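Local coordinates for protein elongation factor G (PDB 2DY1) that binds GTP together with a magnesium ion and, as a member of the elongation factor G family, probably acts as a GTPase in the elongation stage of translation, at residues V291-F296 with L402-E407; T435-L440 with V445-S450. All coordinates share one frame; numbering follows the deposited sequence.

Contact 1 of 2, residues V291-F296 with L402-E407; sequences VQVDPF and LRKLLE
Val293 turns CG1 anti to its own nitrogen (chi1 -174°) and CG2 anti to its carbonyl carbon, a setting that spreads the two methyls over different parts of helix 392-408. CG1 meets the aliphatic stem of Lys404, with Lys404 CD 3.8 Å from Val293 CG1 and CB and CG only slightly farther. The lysine leaves the helix with CG beside its nitrogen and runs on extended as far as CE, crossing the valine at about a right angle; only at the last torsion does it bend, and NZ is carried away from the strand to a salt bridge with Glu400. Val293 CG2 faces the helix backbone, 3.9 Å from Lys404 O, and touches Glu407 at its CB, 4.1 Å from Val293 CG2. The glutamate carboxylate turns away, OE1 hydrogen-bonding with His357 ND1. Two residues back along the strand, Val291 also faces the helix, its CB 3.6 Å from Glu407 O.

The strand belongs to domain 2 and the helix to domain III, so the contact lies at a domain interface, the axes of strand 291-294 and helix 402-407 running roughly antiparallel at 145°. Hydrogen bonds of Val293 N with Glu408 OE1 and of Val293 O with Tyr443 OH hold the valine backbone. On the strand's other side, Gln292 NE2 gives Asp294 OD2 a hydrogen bond of 2.9 Å that lies in the amide plane and reaches the syn side of the carboxylate, about 30° out of its plane.

Between the two segments themselves there is no hydrogen bond or salt bridge: valine side chains rest on the carbon stems and backbone carbonyls of charged residues whose polar ends find partners to the side, so the direct join depends on shape and van der Waals contact.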
loop_
_atom_site.group_PDB
_atom_site.type_symbol
_atom_site.label_atom_id
_atom_site.label_comp_id
_atom_site.label_asym_id
_atom_site.label_seq_id
_atom_site.Cartn_x
_atom_site.Cartn_y
_atom_site.Cartn_z
ATOM N N VAL A 291 5.921 -11.730 4.209
ATOM C CA VAL A 291 5.863 -12.693 5.292
ATOM C C VAL A 291 4.437 -13.211 5.428
ATOM O O VAL A 291 3.488 -12.449 5.211
ATOM C CB VAL A 291 6.238 -12.006 6.629
ATOM C CG1 VAL A 291 5.874 -12.902 7.812
ATOM C CG2 VAL A 291 7.748 -11.697 6.656
ATOM N N GLN A 292 4.294 -14.507 5.684
ATOM C CA GLN A 292 2.964 -15.070 5.993
ATOM C C GLN A 292 3.055 -15.614 7.412
ATOM O O GLN A 292 4.106 -16.071 7.826
ATOM C CB GLN A 292 2.590 -16.274 5.120
ATOM C CG GLN A 292 2.147 -15.972 3.706
ATOM C CD GLN A 292 0.930 -15.063 3.652
ATOM O OE1 GLN A 292 0.983 -13.967 3.106
ATOM N NE2 GLN A 292 -0.189 -15.532 4.220
ATOM N N VAL A 293 1.958 -15.561 8.167
ATOM C CA VAL A 293 1.921 -16.207 9.489
ATOM C C VAL A 293 0.563 -16.926 9.397
ATOM O O VAL A 293 -0.423 -16.510 10.008
ATOM C CB VAL A 293 1.935 -15.197 10.681
ATOM C CG1 VAL A 293 2.048 -15.953 12.005
ATOM C CG2 VAL A 293 3.096 -14.231 10.556
ATOM N N ASP A 294 0.512 -17.970 8.569
ATOM C CA ASP A 294 -0.725 -18.730 8.335
ATOM C C ASP A 294 -1.062 -19.587 9.547
ATOM O O ASP A 294 -0.187 -20.203 10.139
ATOM C CB ASP A 294 -0.575 -19.662 7.119
ATOM C CG ASP A 294 -0.481 -18.912 5.786
ATOM O OD1 ASP A 294 0.203 -19.411 4.862
ATOM O OD2 ASP A 294 -1.097 -17.840 5.642
ATOM N N PRO A 295 -2.344 -19.636 9.933
ATOM C CA PRO A 295 -2.699 -20.461 11.092
ATOM C C PRO A 295 -2.166 -21.890 10.953
ATOM O O PRO A 295 -2.272 -22.506 9.882
ATOM C CB PRO A 295 -4.224 -20.421 11.086
ATOM C CG PRO A 295 -4.516 -19.056 10.551
ATOM C CD PRO A 295 -3.513 -18.912 9.412
ATOM N N PHE A 296 -1.595 -22.398 12.043
ATOM C CA PHE A 296 -1.044 -23.750 12.112
ATOM C C PHE A 296 0.230 -23.957 11.300
ATOM O O PHE A 296 0.670 -25.095 11.114
ATOM C CB PHE A 296 -2.092 -24.773 11.671
ATOM C CG PHE A 296 -3.443 -24.544 12.278
ATOM C CD1 PHE A 296 -4.491 -24.070 11.495
ATOM C CD2 PHE A 296 -3.655 -24.736 13.640
ATOM C CE1 PHE A 296 -5.729 -23.786 12.067
ATOM C CE2 PHE A 296 -4.886 -24.456 14.221
ATOM C CZ PHE A 296 -5.924 -23.980 13.437
ATOM N N LEU A 402 -2.463 -9.380 17.075
ATOM C CA LEU A 402 -2.079 -8.162 16.358
ATOM C C LEU A 402 -0.618 -8.234 15.980
ATOM O O LEU A 402 -0.233 -7.748 14.918
ATOM C CB LEU A 402 -2.325 -6.918 17.203
ATOM C CG LEU A 402 -3.792 -6.506 17.333
ATOM C CD1 LEU A 402 -3.908 -5.412 18.381
ATOM C CD2 LEU A 402 -4.329 -6.021 15.992
ATOM N N ARG A 403 0.203 -8.820 16.852
ATOM C CA ARG A 403 1.624 -8.949 16.519
ATOM C C ARG A 403 1.755 -9.765 15.218
ATOM O O ARG A 403 2.487 -9.373 14.289
ATOM C CB ARG A 403 2.380 -9.664 17.638
ATOM C CG ARG A 403 3.909 -9.676 17.430
ATOM C CD ARG A 403 4.600 -10.648 18.391
ATOM N NE ARG A 403 4.257 -12.032 18.075
ATOM C CZ ARG A 403 4.679 -12.675 16.986
ATOM N NH1 ARG A 403 5.477 -12.063 16.119
ATOM N NH2 ARG A 403 4.265 -13.910 16.740
ATOM N N LYS A 404 1.062 -10.899 15.150
ATOM C CA LYS A 404 1.087 -11.752 13.961
ATOM C C LYS A 404 0.555 -10.992 12.736
ATOM O O LYS A 404 1.123 -11.054 11.646
ATOM C CB LYS A 404 0.217 -13.004 14.161
ATOM C CG LYS A 404 0.771 -14.046 15.137
ATOM C CD LYS A 404 -0.117 -15.290 15.061
ATOM C CE LYS A 404 0.418 -16.422 15.934
ATOM N NZ LYS A 404 0.211 -16.146 17.379
ATOM N N LEU A 405 -0.555 -10.290 12.924
ATOM C CA LEU A 405 -1.167 -9.547 11.826
ATOM C C LEU A 405 -0.224 -8.513 11.236
ATOM O O LEU A 405 -0.138 -8.380 10.007
ATOM C CB LEU A 405 -2.437 -8.845 12.309
ATOM C CG LEU A 405 -3.194 -8.018 11.260
ATOM C CD1 LEU A 405 -3.893 -8.973 10.286
ATOM C CD2 LEU A 405 -4.205 -7.091 11.925
ATOM N N LEU A 406 0.482 -7.776 12.094
ATOM C CA LEU A 406 1.391 -6.742 11.601
ATOM C C LEU A 406 2.680 -7.331 11.042
ATOM O O LEU A 406 3.348 -6.677 10.245
ATOM C CB LEU A 406 1.666 -5.691 12.697
ATOM C CG LEU A 406 0.715 -4.486 12.820
ATOM C CD1 LEU A 406 0.971 -3.524 11.675
ATOM C CD2 LEU A 406 -0.748 -4.934 12.811
ATOM N N GLU A 407 3.055 -8.538 11.464
ATOM C CA GLU A 407 4.239 -9.181 10.874
ATOM C C GLU A 407 3.884 -9.538 9.444
ATOM O O GLU A 407 4.671 -9.333 8.509
ATOM C CB GLU A 407 4.588 -10.496 11.573
ATOM C CG GLU A 407 5.416 -10.379 12.794
ATOM C CD GLU A 407 6.762 -9.737 12.523
ATOM O OE1 GLU A 407 7.410 -10.046 11.487
ATOM O OE2 GLU A 407 7.171 -8.930 13.369
#

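Contact 2 of 2, residues T435-L440 with V445-S450; sequences TAKERL and VEVEFS
Lys437 and Val447 point in opposite senses as their side chains pass, the extended lysine reaching across the strand. With CG anti to its nitrogen (chi1 176°) and every later torsion extended, the chain carries Lys437 CE to within 3.2 Å of Val447 O. At its root, Lys437 CB touches the Phe449 ring, 3.6 Å from Phe449 CZ, and CD lies over one face of that ring. The ammonium group ends among polar partners: Lys437 NZ forms a long salt bridge of 3.6 Å with Glu448 OE1, the two side chains meeting at a slant. One water joins the same two atoms, while another links NZ to Phe449 N. Cutting Lys437 back to an alanine would probably bare that face of the phenylalanine and leave the Glu448 carboxylate without its lysine mate.

Helix 430-442 and strand 447-450 are the last two elements of the ferredoxin-like beta-alpha-beta-beta-alpha-beta fold of domain III, and the strand forms an edge of its four-stranded antiparallel sheet, pairing with strand 383-389; the axes of helix 435-440 and strand 447-450 run nearly antiparallel, at 157°. Deeper in, Leu440 meets Val447 at about a right angle, its CD1 3.8 Å from Val447 CG2. Leu398 of helix 392-408 also packs on this valine.

Where the chain turns from helix to strand, Val445 N donates to Leu440 O over 3.0 Å. A third water bridges the backbones beside it, donating to Lys437 O and Val445 O and accepting from Val447 N.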
loop_
_atom_site.group_PDB
_atom_site.type_symbol
_atom_site.label_atom_id
_atom_site.label_comp_id
_atom_site.label_asym_id
_atom_site.label_seq_id
_atom_site.Cartn_x
_atom_site.Cartn_y
_atom_site.Cartn_z
ATOM N N THR A 435 -10.338 -7.404 5.537
ATOM C CA THR A 435 -9.490 -8.591 5.520
ATOM C C THR A 435 -8.645 -8.695 6.781
ATOM O O THR A 435 -8.287 -9.799 7.179
ATOM C CB THR A 435 -8.564 -8.666 4.257
ATOM O OG1 THR A 435 -7.630 -7.574 4.230
ATOM C CG2 THR A 435 -9.425 -8.677 2.991
ATOM N N ALA A 436 -8.347 -7.565 7.416
ATOM C CA ALA A 436 -7.557 -7.600 8.662
ATOM C C ALA A 436 -8.442 -8.140 9.794
ATOM O O ALA A 436 -7.991 -8.919 10.631
ATOM C CB ALA A 436 -7.049 -6.198 9.020
ATOM N N LYS A 437 -9.692 -7.698 9.827
ATOM C CA LYS A 437 -10.619 -8.178 10.853
ATOM C C LYS A 437 -10.771 -9.688 10.713
ATOM O O LYS A 437 -10.785 -10.428 11.702
ATOM C CB LYS A 437 -11.977 -7.494 10.678
ATOM C CG LYS A 437 -13.041 -7.994 11.641
ATOM C CD LYS A 437 -14.322 -7.174 11.506
ATOM C CE LYS A 437 -15.367 -7.713 12.495
ATOM N NZ LYS A 437 -16.704 -7.115 12.223
ATOM N N GLU A 438 -10.918 -10.139 9.473
ATOM C CA GLU A 438 -11.051 -11.560 9.185
ATOM C C GLU A 438 -9.800 -12.321 9.571
ATOM O O GLU A 438 -9.889 -13.436 10.070
ATOM C CB GLU A 438 -11.343 -11.770 7.688
ATOM C CG GLU A 438 -12.717 -11.234 7.303
ATOM C CD GLU A 438 -12.902 -11.064 5.799
ATOM O OE1 GLU A 438 -12.230 -11.764 5.013
ATOM O OE2 GLU A 438 -13.753 -10.236 5.403
ATOM N N ARG A 439 -8.628 -11.727 9.323
ATOM C CA ARG A 439 -7.406 -12.424 9.654
ATOM C C ARG A 439 -7.265 -12.606 11.167
ATOM O O ARG A 439 -6.815 -13.668 11.605
ATOM C CB ARG A 439 -6.189 -11.689 9.049
ATOM C CG ARG A 439 -4.924 -12.531 9.093
ATOM C CD ARG A 439 -5.105 -13.825 8.329
ATOM N NE ARG A 439 -3.819 -14.436 7.965
ATOM C CZ ARG A 439 -3.716 -15.650 7.443
ATOM N NH1 ARG A 439 -4.814 -16.387 7.235
ATOM N NH2 ARG A 439 -2.523 -16.133 7.094
ATOM N N LEU A 440 -7.643 -11.591 11.946
ATOM C CA LEU A 440 -7.595 -11.685 13.404
ATOM C C LEU A 440 -8.526 -12.842 13.816
ATOM O O LEU A 440 -8.208 -13.619 14.724
ATOM C CB LEU A 440 -8.036 -10.353 14.023
ATOM C CG LEU A 440 -6.987 -9.247 13.820
ATOM C CD1 LEU A 440 -7.520 -7.877 14.210
ATOM C CD2 LEU A 440 -5.755 -9.594 14.680
ATOM N N VAL A 445 -9.308 -14.521 17.321
ATOM C CA VAL A 445 -9.719 -13.329 18.032
ATOM C C VAL A 445 -10.826 -12.571 17.334
ATOM O O VAL A 445 -10.718 -12.255 16.158
ATOM C CB VAL A 445 -8.503 -12.392 18.208
ATOM C CG1 VAL A 445 -8.881 -11.159 19.026
ATOM C CG2 VAL A 445 -7.357 -13.163 18.875
ATOM N N GLU A 446 -11.906 -12.297 18.061
ATOM C CA GLU A 446 -12.998 -11.508 17.505
ATOM C C GLU A 446 -12.800 -10.047 17.895
ATOM O O GLU A 446 -12.742 -9.710 19.082
ATOM C CB GLU A 446 -14.358 -11.979 18.048
ATOM C CG GLU A 446 -14.801 -13.337 17.541
ATOM C CD GLU A 446 -16.095 -13.777 18.202
ATOM O OE1 GLU A 446 -16.032 -14.346 19.311
ATOM O OE2 GLU A 446 -17.156 -13.523 17.610
ATOM N N VAL A 447 -12.692 -9.169 16.900
ATOM C CA VAL A 447 -12.532 -7.747 17.180
ATOM C C VAL A 447 -13.601 -6.977 16.433
ATOM O O VAL A 447 -14.145 -7.461 15.441
ATOM C CB VAL A 447 -11.147 -7.214 16.731
ATOM C CG1 VAL A 447 -10.049 -8.092 17.307
ATOM C CG2 VAL A 447 -11.075 -7.157 15.212
ATOM N N GLU A 448 -13.930 -5.793 16.930
ATOM C CA GLU A 448 -14.925 -4.964 16.262
ATOM C C GLU A 448 -14.294 -3.614 15.979
ATOM O O GLU A 448 -13.469 -3.146 16.761
ATOM C CB GLU A 448 -16.143 -4.737 17.167
ATOM C CG GLU A 448 -16.661 -5.994 17.870
ATOM C CD GLU A 448 -16.873 -7.125 16.907
ATOM O OE1 GLU A 448 -17.342 -6.860 15.779
ATOM O OE2 GLU A 448 -16.572 -8.280 17.273
ATOM N N PHE A 449 -14.701 -2.996 14.873
ATOM C CA PHE A 449 -14.226 -1.666 14.496
ATOM C C PHE A 449 -15.309 -0.624 14.774
ATOM O O PHE A 449 -16.501 -0.902 14.623
ATOM C CB PHE A 449 -13.938 -1.583 12.990
ATOM C CG PHE A 449 -12.889 -2.533 12.499
ATOM C CD1 PHE A 449 -11.903 -3.018 13.337
ATOM C CD2 PHE A 449 -12.844 -2.868 11.144
ATOM C CE1 PHE A 449 -10.878 -3.815 12.840
ATOM C CE2 PHE A 449 -11.819 -3.664 10.641
ATOM C CZ PHE A 449 -10.836 -4.135 11.485
ATOM N N SER A 450 -14.895 0.575 15.177
ATOM C CA SER A 450 -15.835 1.678 15.351
ATOM C C SER A 450 -15.219 2.928 14.712
ATOM O O SER A 450 -14.025 2.961 14.399
ATOM C CB SER A 450 -16.130 1.936 16.831
ATOM O OG SER A 450 -14.990 2.415 17.513
HETATM O O HOH W 1 -11.877 -10.577 14.248
HETATM O O HOH W 2 -16.432 -4.403 13.044
HETATM O O HOH W 3 -18.250 -8.872 13.721
#

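How the contacts relate
From the N terminus the chain passes the GTP-binding domain and enters domain 2, where strand 285-294 supplies the first half of contact 1. About a hundred residues later helix 392-408 returns to that strand, closing a long loop that takes in much of domain 2 and the start of domain III. Contact 2 opens only afterwards and closes a short turn between successive elements of domain III; the two loops thus stand in series, neither nesting nor crossing. Their centres are 13 Å apart, and a salt bridge connects them directly: Asp294 OD2 lies 2.7 Å from Arg439 NH2. Pro295 packs on the same arginine, so helix 430-442 also joins domain III to domain 2.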